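Local coordinates for uncharacterized protein Y57A10A.28 (Caenorhabditis elegans, PDB 5EIK), which forms a trimeric potassium channel of intracellular membranes that binds PIP2 and may supply counter-ion current during calcium release, at residues D13-L25 and A216-F228. Sequence-based numbering, arbitrary orientation.
Sequences DTLIDAGGYVQKL and APHDLVYLCVVGF. With DMU (decyl-beta-D-maltopyranoside), chain K.
Gln-23 lies over one face of the Tyr-222 ring: its CB makes a CH-pi contact 4.0 Å from the ring centroid and 19° off the normal, displaced toward the rim. At the edge of the same ring, CG1 of Val-22 approaches CE2 to 4.1 Å. Tyr-222 places its CG anti to the backbone N (chi1 -162°), which sets the ring beneath Gln-23 CB and edge-on to Val-22. With an alanine in place of Tyr-222, the CB of Gln-23 would probably lose the surface it rests on and Val-22 CG1 an apolar neighbour, opening a gap beside helix 11-24. Next to the ring, Gly-19 brings the backbones together: its CA stands 3.2 Å from Asp-219 O in a CA-H...O contact, where a CB would collide with that oxygen. Asp-219 fits as a knob among Ile-16, Gly-19, Gly-20 and Gln-23, its CB against Ile-16 O. On the other flank Leu-15 CB meets Leu-220 CD1 at 3.8 Å, and CD2 of Leu-15 meets CD2 of Leu-223, these two side chains crossing at about a right angle; Ala-18 CB adds to this apolar patch. The axes of segments 13-24 and 218-228 approach to 7.4 Å at 72°, a closeness consistent with the bare CA of Gly-19 at the crossing. Thus the N-terminal helix 11-24, probably on the lumenal side, lies across the start of transmembrane helix 218-238. That helix turns Val-221 and Val-225 to helix 194-209, while Tyr-222, Val-225 and Val-226 reach Thr-135 on helix 120-148, the helix that carries the PIP2-binding Lys-130 and Arg-134.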
loop_
_atom_site.group_PDB
_atom_site.type_symbol
_atom_site.label_atom_id
_atom_site.label_comp_id
_atom_site.label_asym_id
_atom_site.label_seq_id
_atom_site.Cartn_x
_atom_site.Cartn_y
_atom_site.Cartn_z
ATOM N N ASP A 13 30.905 34.346 9.119
ATOM C CA ASP A 13 31.208 34.507 7.702
ATOM C C ASP A 13 31.802 33.168 7.280
ATOM O O ASP A 13 31.598 32.698 6.160
ATOM C CB ASP A 13 32.217 35.632 7.465
ATOM C CG ASP A 13 31.573 37.004 7.479
ATOM O OD1 ASP A 13 30.616 37.220 6.702
ATOM O OD2 ASP A 13 32.028 37.866 8.261
ATOM N N THR A 14 32.530 32.558 8.208
ATOM C CA THR A 14 33.152 31.261 7.987
ATOM C C THR A 14 32.047 30.206 7.951
ATOM O O THR A 14 31.980 29.388 7.031
ATOM C CB THR A 14 34.134 30.921 9.129
ATOM O OG1 THR A 14 35.153 31.926 9.205
ATOM C CG2 THR A 14 34.785 29.570 8.891
ATOM N N LEU A 15 31.184 30.239 8.963
ATOM C CA LEU A 15 30.072 29.308 9.060
ATOM C C LEU A 15 29.222 29.385 7.803
ATOM O O LEU A 15 28.847 28.357 7.244
ATOM C CB LEU A 15 29.203 29.625 10.278
ATOM C CG LEU A 15 29.856 29.466 11.654
ATOM C CD1 LEU A 15 28.837 29.774 12.740
ATOM C CD2 LEU A 15 30.392 28.053 11.815
ATOM N N ILE A 16 28.918 30.601 7.362
ATOM C CA ILE A 16 28.113 30.781 6.161
ATOM C C ILE A 16 28.756 30.066 4.981
ATOM O O ILE A 16 28.064 29.449 4.167
ATOM C CB ILE A 16 27.934 32.276 5.811
ATOM C CG1 ILE A 16 26.973 32.927 6.803
ATOM C CG2 ILE A 16 27.377 32.429 4.401
ATOM C CD1 ILE A 16 26.808 34.420 6.605
ATOM N N ASP A 17 30.079 30.136 4.894
ATOM C CA ASP A 17 30.788 29.481 3.802
ATOM C C ASP A 17 30.762 27.967 3.930
ATOM O O ASP A 17 30.643 27.257 2.933
ATOM C CB ASP A 17 32.237 29.960 3.740
ATOM C CG ASP A 17 32.347 31.402 3.304
ATOM O OD1 ASP A 17 31.708 31.757 2.290
ATOM O OD2 ASP A 17 33.074 32.174 3.965
ATOM N N ALA A 18 30.880 27.478 5.158
ATOM C CA ALA A 18 30.865 26.045 5.403
ATOM C C ALA A 18 29.512 25.506 4.967
ATOM O O ALA A 18 29.421 24.447 4.354
ATOM C CB ALA A 18 31.095 25.762 6.885
ATOM N N GLY A 19 28.465 26.262 5.281
ATOM C CA GLY A 19 27.119 25.869 4.924
ATOM C C GLY A 19 26.917 25.782 3.428
ATOM O O GLY A 19 26.318 24.825 2.935
ATOM N N GLY A 20 27.404 26.780 2.700
ATOM C CA GLY A 20 27.255 26.757 1.256
ATOM C C GLY A 20 28.097 25.611 0.740
ATOM O O GLY A 20 27.770 24.960 -0.252
ATOM N N TYR A 21 29.191 25.364 1.447
ATOM C CA TYR A 21 30.117 24.306 1.093
ATOM C C TYR A 21 29.434 22.941 1.106
ATOM O O TYR A 21 29.391 22.241 0.091
ATOM C CB TYR A 21 31.284 24.307 2.079
ATOM C CG TYR A 21 32.122 23.066 1.991
ATOM C CD1 TYR A 21 32.817 22.770 0.830
ATOM C CD2 TYR A 21 32.181 22.157 3.051
ATOM C CE1 TYR A 21 33.544 21.609 0.719
ATOM C CE2 TYR A 21 32.916 20.979 2.947
ATOM C CZ TYR A 21 33.595 20.713 1.775
ATOM O OH TYR A 21 34.326 19.554 1.652
ATOM N N VAL A 22 28.915 22.572 2.272
ATOM C CA VAL A 22 28.239 21.298 2.444
ATOM C C VAL A 22 27.087 21.159 1.461
ATOM O O VAL A 22 26.909 20.112 0.848
ATOM C CB VAL A 22 27.697 21.155 3.879
ATOM C CG1 VAL A 22 26.825 19.919 3.986
ATOM C CG2 VAL A 22 28.854 21.062 4.855
ATOM N N GLN A 23 26.321 22.229 1.302
ATOM C CA GLN A 23 25.178 22.226 0.406
ATOM C C GLN A 23 25.512 21.993 -1.069
ATOM O O GLN A 23 24.645 21.595 -1.847
ATOM C CB GLN A 23 24.404 23.533 0.565
ATOM C CG GLN A 23 23.204 23.663 -0.351
ATOM C CD GLN A 23 22.229 24.721 0.120
ATOM O OE1 GLN A 23 22.618 25.853 0.414
ATOM N NE2 GLN A 23 20.951 24.361 0.188
ATOM N N LYS A 24 26.759 22.227 -1.457
ATOM C CA LYS A 24 27.161 22.030 -2.849
ATOM C C LYS A 24 27.895 20.713 -3.098
ATOM O O LYS A 24 28.189 20.368 -4.243
ATOM C CB LYS A 24 28.036 23.200 -3.316
ATOM C CG LYS A 24 27.259 24.384 -3.886
ATOM C CD LYS A 24 26.196 24.895 -2.923
ATOM C CE LYS A 24 25.477 26.114 -3.484
ATOM N NZ LYS A 24 26.393 27.278 -3.649
ATOM N N LEU A 25 28.193 19.984 -2.027
ATOM C CA LEU A 25 28.889 18.706 -2.136
ATOM C C LEU A 25 28.225 17.776 -3.140
ATOM O O LEU A 25 27.014 17.573 -3.097
ATOM C CB LEU A 25 28.916 18.008 -0.783
ATOM C CG LEU A 25 29.850 18.577 0.271
ATOM C CD1 LEU A 25 29.575 17.912 1.608
ATOM C CD2 LEU A 25 31.294 18.351 -0.165
ATOM N N ALA A 216 17.301 34.259 8.953
ATOM C CA ALA A 216 18.692 33.837 9.000
ATOM C C ALA A 216 19.190 33.477 7.610
ATOM O O ALA A 216 18.398 33.146 6.727
ATOM C CB ALA A 216 18.835 32.638 9.922
ATOM N N PRO A 217 20.513 33.552 7.392
ATOM C CA PRO A 217 21.098 33.219 6.088
ATOM C C PRO A 217 20.825 31.743 5.819
ATOM O O PRO A 217 21.204 30.890 6.625
ATOM C CB PRO A 217 22.590 33.479 6.295
ATOM C CG PRO A 217 22.622 34.501 7.391
ATOM C CD PRO A 217 21.554 34.005 8.330
ATOM N N HIS A 218 20.177 31.441 4.701
ATOM C CA HIS A 218 19.847 30.059 4.372
ATOM C C HIS A 218 21.020 29.090 4.476
ATOM O O HIS A 218 20.873 27.998 5.033
ATOM C CB HIS A 218 19.209 29.992 2.982
ATOM C CG HIS A 218 17.875 30.669 2.907
ATOM N ND1 HIS A 218 17.132 30.730 1.748
ATOM C CD2 HIS A 218 17.152 31.320 3.851
ATOM C CE1 HIS A 218 16.009 31.389 1.980
ATOM N NE2 HIS A 218 15.998 31.758 3.249
ATOM N N ASP A 219 22.185 29.485 3.970
ATOM C CA ASP A 219 23.352 28.612 4.037
ATOM C C ASP A 219 23.758 28.314 5.471
ATOM O O ASP A 219 24.406 27.305 5.742
ATOM C CB ASP A 219 24.542 29.216 3.285
ATOM C CG ASP A 219 24.526 28.880 1.801
ATOM O OD1 ASP A 219 24.228 27.716 1.458
ATOM O OD2 ASP A 219 24.829 29.773 0.979
ATOM N N LEU A 220 23.380 29.193 6.389
ATOM C CA LEU A 220 23.704 29.000 7.793
ATOM C C LEU A 220 22.684 28.052 8.418
ATOM O O LEU A 220 23.032 27.206 9.242
ATOM C CB LEU A 220 23.692 30.342 8.526
ATOM C CG LEU A 220 23.968 30.297 10.030
ATOM C CD1 LEU A 220 25.358 29.716 10.302
ATOM C CD2 LEU A 220 23.845 31.705 10.593
ATOM N N VAL A 221 21.421 28.205 8.025
ATOM C CA VAL A 221 20.360 27.348 8.533
ATOM C C VAL A 221 20.680 25.934 8.072
ATOM O O VAL A 221 20.581 24.972 8.833
ATOM C CB VAL A 221 18.970 27.759 7.972
ATOM C CG1 VAL A 221 17.950 26.680 8.272
ATOM C CG2 VAL A 221 18.519 29.072 8.597
ATOM N N TYR A 222 21.086 25.824 6.816
ATOM C CA TYR A 222 21.432 24.532 6.263
ATOM C C TYR A 222 22.495 23.865 7.126
ATOM O O TYR A 222 22.394 22.680 7.456
ATOM C CB TYR A 222 21.967 24.679 4.846
ATOM C CG TYR A 222 21.924 23.383 4.080
ATOM C CD1 TYR A 222 20.767 22.994 3.405
ATOM C CD2 TYR A 222 23.021 22.520 4.061
ATOM C CE1 TYR A 222 20.700 21.775 2.728
ATOM C CE2 TYR A 222 22.963 21.298 3.388
ATOM C CZ TYR A 222 21.799 20.934 2.724
ATOM O OH TYR A 222 21.719 19.746 2.047
ATOM N N LEU A 223 23.515 24.635 7.489
ATOM C CA LEU A 223 24.597 24.115 8.307
ATOM C C LEU A 223 24.063 23.597 9.632
ATOM O O LEU A 223 24.476 22.532 10.101
ATOM C CB LEU A 223 25.641 25.196 8.571
ATOM C CG LEU A 223 26.923 24.652 9.200
ATOM C CD1 LEU A 223 27.607 23.715 8.210
ATOM C CD2 LEU A 223 27.842 25.800 9.569
ATOM N N CYS A 224 23.146 24.350 10.234
ATOM C CA CYS A 224 22.562 23.943 11.504
ATOM C C CYS A 224 21.770 22.649 11.371
ATOM O O CYS A 224 21.876 21.770 12.228
ATOM C CB CYS A 224 21.654 25.038 12.065
ATOM S SG CYS A 224 22.559 26.471 12.644
ATOM N N VAL A 225 20.981 22.533 10.304
ATOM C CA VAL A 225 20.190 21.326 10.098
ATOM C C VAL A 225 21.107 20.119 9.992
ATOM O O VAL A 225 20.923 19.127 10.699
ATOM C CB VAL A 225 19.331 21.411 8.830
ATOM C CG1 VAL A 225 18.594 20.098 8.615
ATOM C CG2 VAL A 225 18.333 22.540 8.967
ATOM N N VAL A 226 22.096 20.204 9.112
ATOM C CA VAL A 226 23.049 19.114 8.954
ATOM C C VAL A 226 23.721 18.835 10.304
ATOM O O VAL A 226 23.852 17.684 10.728
ATOM C CB VAL A 226 24.131 19.475 7.920
ATOM C CG1 VAL A 226 25.114 18.335 7.768
ATOM C CG2 VAL A 226 23.485 19.766 6.586
ATOM N N GLY A 227 24.130 19.904 10.978
ATOM C CA GLY A 227 24.780 19.771 12.266
ATOM C C GLY A 227 23.942 19.009 13.265
ATOM O O GLY A 227 24.445 18.127 13.961
ATOM N N PHE A 228 22.662 19.347 13.350
ATOM C CA PHE A 228 21.782 18.656 14.277
ATOM C C PHE A 228 21.610 17.197 13.888
ATOM O O PHE A 228 21.603 16.323 14.759
ATOM C CB PHE A 228 20.420 19.354 14.369
ATOM C CG PHE A 228 20.371 20.431 15.418
ATOM C CD1 PHE A 228 20.514 20.109 16.768
ATOM C CD2 PHE A 228 20.222 21.768 15.062
ATOM C CE1 PHE A 228 20.511 21.103 17.750
ATOM C CE2 PHE A 228 20.217 22.772 16.036
ATOM C CZ PHE A 228 20.364 22.434 17.383
HETATM C C1 DMU K . 32.654 15.414 -2.785
HETATM C C2 DMU K . 33.126 16.540 -3.742
HETATM C C3 DMU K . 34.225 17.477 -3.030
HETATM C C4 DMU K . 35.253 16.612 -2.329
HETATM O O5 DMU K . 34.617 15.775 -1.354
HETATM C C6 DMU K . 33.856 14.765 -2.051
HETATM O O7 DMU K . 35.095 18.361 -4.026
HETATM O O16 DMU K . 33.367 13.798 -1.107
HETATM C C18 DMU K . 34.402 12.825 -0.912
HETATM C C19 DMU K . 33.913 11.788 0.105
HETATM C C22 DMU K . 35.086 11.261 0.919
HETATM C C25 DMU K . 34.671 11.209 2.386
HETATM C C28 DMU K . 35.875 10.779 3.225
HETATM C C31 DMU K . 35.423 10.415 4.638
HETATM C C34 DMU K . 35.199 8.899 4.725
HETATM C C37 DMU K . 35.343 8.431 6.180
HETATM C C40 DMU K . 34.366 7.279 6.447
HETATM C C43 DMU K . 35.052 5.944 6.127
HETATM O O49 DMU K . 31.994 14.409 -3.558
HETATM O O55 DMU K . 31.961 17.303 -4.127
HETATM C C57 DMU K . 36.275 17.510 -1.634
HETATM O O61 DMU K . 37.385 16.725 -1.191
HETATM C C5 DMU K . 34.575 20.187 -5.538
HETATM C C7 DMU K . 35.751 21.125 -5.224
HETATM C C8 DMU K . 35.450 22.060 -4.119
HETATM C C9 DMU K . 35.028 21.261 -2.864
HETATM O O1 DMU K . 33.945 20.412 -3.163
HETATM C C10 DMU K . 34.162 19.456 -4.269
HETATM O O2 DMU K . 36.584 22.784 -3.821
HETATM O O3 DMU K . 34.881 19.263 -6.528
HETATM O O4 DMU K . 36.092 21.905 -6.406
HETATM C C11 DMU K . 34.697 22.170 -1.680
HETATM O O6 DMU K . 34.442 21.403 -0.502
#